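Local coordinates for muconate lactonizing enzyme (Corynebacterium glutamicum, PDB 3I4K), which belongs to the enolase superfamily, pairing an N-terminal capping domain with a TIM-barrel-type domain, and binds a magnesium ion, at residues S285-A289 with F317-A323. Numbering follows the deposited sequence.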
loop_
_atom_site.group_PDB
_atom_site.type_symbol
_atom_site.label_atom_id
_atom_site.label_comp_id
_atom_site.label_asym_id
_atom_site.label_seq_id
_atom_site.Cartn_x
_atom_site.Cartn_y
_atom_site.Cartn_z
ATOM N N SER A 285 -5.245 -2.959 4.900
ATOM C CA SER A 285 -4.133 -3.226 5.801
ATOM C C SER A 285 -2.793 -2.807 5.178
ATOM O O SER A 285 -1.888 -2.362 5.888
ATOM C CB SER A 285 -4.088 -4.711 6.167
ATOM O OG SER A 285 -5.194 -5.084 6.975
ATOM N N LYS A 286 -2.644 -2.982 3.867
ATOM C CA LYS A 286 -1.398 -2.570 3.202
ATOM C C LYS A 286 -1.243 -1.055 3.311
ATOM O O LYS A 286 -0.130 -0.535 3.452
ATOM C CB LYS A 286 -1.403 -2.947 1.715
ATOM C CG LYS A 286 -0.987 -4.375 1.407
ATOM C CD LYS A 286 0.433 -4.664 1.880
ATOM C CE LYS A 286 0.898 -6.024 1.403
ATOM N NZ LYS A 286 2.282 -6.298 1.874
ATOM N N LYS A 287 -2.370 -0.350 3.236
ATOM C CA LYS A 287 -2.356 1.106 3.322
ATOM C C LYS A 287 -1.944 1.561 4.716
ATOM O O LYS A 287 -1.153 2.497 4.860
ATOM C CB LYS A 287 -3.728 1.670 2.955
ATOM C CG LYS A 287 -4.201 1.248 1.560
ATOM C CD LYS A 287 -5.521 1.904 1.216
ATOM C CE LYS A 287 -6.088 1.379 -0.093
ATOM N NZ LYS A 287 -7.424 1.975 -0.347
ATOM N N ILE A 288 -2.466 0.894 5.745
ATOM C CA ILE A 288 -2.112 1.257 7.116
ATOM C C ILE A 288 -0.598 1.139 7.260
ATOM O O ILE A 288 0.061 2.034 7.782
ATOM C CB ILE A 288 -2.761 0.307 8.170
ATOM C CG1 ILE A 288 -4.289 0.340 8.069
ATOM C CG2 ILE A 288 -2.301 0.711 9.572
ATOM C CD1 ILE A 288 -4.971 1.631 8.569
ATOM N N ALA A 289 -0.050 0.023 6.789
ATOM C CA ALA A 289 1.385 -0.218 6.889
ATOM C C ALA A 289 2.224 0.838 6.165
ATOM O O ALA A 289 3.254 1.288 6.681
ATOM C CB ALA A 289 1.716 -1.607 6.351
ATOM N N PHE A 317 -0.469 -11.790 5.680
ATOM C CA PHE A 317 -0.194 -10.363 5.582
ATOM C C PHE A 317 1.168 -10.097 6.199
ATOM O O PHE A 317 2.011 -9.454 5.591
ATOM C CB PHE A 317 -1.270 -9.530 6.293
ATOM C CG PHE A 317 -1.030 -8.043 6.204
ATOM C CD1 PHE A 317 -0.397 -7.360 7.241
ATOM C CD2 PHE A 317 -1.360 -7.344 5.045
ATOM C CE1 PHE A 317 -0.088 -5.996 7.125
ATOM C CE2 PHE A 317 -1.056 -5.978 4.914
ATOM C CZ PHE A 317 -0.415 -5.308 5.964
ATOM N N ALA A 318 1.384 -10.610 7.402
ATOM C CA ALA A 318 2.659 -10.418 8.071
ATOM C C ALA A 318 3.809 -11.021 7.263
ATOM O O ALA A 318 4.927 -10.501 7.279
ATOM C CB ALA A 318 2.620 -11.037 9.450
ATOM N N ALA A 319 3.535 -12.117 6.559
ATOM C CA ALA A 319 4.563 -12.778 5.767
ATOM C C ALA A 319 5.049 -11.914 4.610
ATOM O O ALA A 319 6.204 -12.013 4.199
ATOM C CB ALA A 319 4.041 -14.105 5.231
ATOM N N SER A 320 4.169 -11.062 4.102
ATOM C CA SER A 320 4.489 -10.210 2.963
ATOM C C SER A 320 4.675 -8.732 3.288
ATOM O O SER A 320 4.935 -7.931 2.392
ATOM C CB SER A 320 3.383 -10.340 1.928
ATOM O OG SER A 320 2.158 -9.868 2.463
ATOM N N THR A 321 4.554 -8.367 4.559
ATOM C CA THR A 321 4.673 -6.966 4.943
ATOM C C THR A 321 5.872 -6.677 5.843
ATOM O O THR A 321 5.862 -6.964 7.034
ATOM C CB THR A 321 3.383 -6.509 5.623
ATOM O OG1 THR A 321 2.275 -6.766 4.739
ATOM C CG2 THR A 321 3.442 -5.022 5.944
ATOM N N LYS A 322 6.906 -6.091 5.258
ATOM C CA LYS A 322 8.125 -5.776 5.987
ATOM C C LYS A 322 7.873 -4.799 7.136
ATOM O O LYS A 322 8.545 -4.859 8.174
ATOM C CB LYS A 322 9.147 -5.183 5.017
ATOM C CG LYS A 322 10.594 -5.459 5.356
ATOM C CD LYS A 322 11.072 -4.666 6.533
ATOM C CE LYS A 322 12.526 -4.993 6.833
ATOM N NZ LYS A 322 12.707 -6.435 7.118
ATOM N N ALA A 323 6.912 -3.904 6.944
ATOM C CA ALA A 323 6.575 -2.896 7.947
ATOM C C ALA A 323 5.981 -3.491 9.235
ATOM O O ALA A 323 5.799 -2.766 10.215
ATOM C CB ALA A 323 5.630 -1.861 7.350
#
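The hydroxyl of Thr321 works in both directions, accepting a hydrogen bond from Lys286 and donating one back to the carbonyl of Phe317, four residues earlier. Lys286 NZ lies 2.9 Å from Thr321 OG1, and Thr321 OG1 in turn lies 2.8 Å from Phe317 O, to which it gives its proton. That carbonyl oxygen also receives Ser320 N; the two donors come to it from opposite faces of its plane, the threonine from 40° out of that plane. Donation to Phe317 O thus fixes the rotation of the Thr321 hydroxyl, so that its oxygen can accept from the lysine. Lys286 gets there by a bend at chi2 (-60°), beyond which the chain runs out straight, its CD passing 3.6 Å from Phe317 CE2.

The Phe317 ring projects across to helix 282-294. With CG anti to the backbone N (chi1 -179°), it is sandwiched there: Thr321 OG1 stands over the centre of one face, while on the opposite face Ser285 CB makes a CH-pi contact, 3.9 Å from the ring centroid. Further along, Ala289 CB meets Thr321 CG2 at 3.8 Å and Ala323 CB at 4.0 Å, small groups that let helix and loop draw close.

The contact joins two successive outer helices of the barrel domain, 282-294 and 308-320. Leu274, on barrel strand 271-274, touches Ser285, Ala289 and Phe317 from within, and Lys287, on helix 282-294, forms a salt bridge with Glu293 of the second subunit.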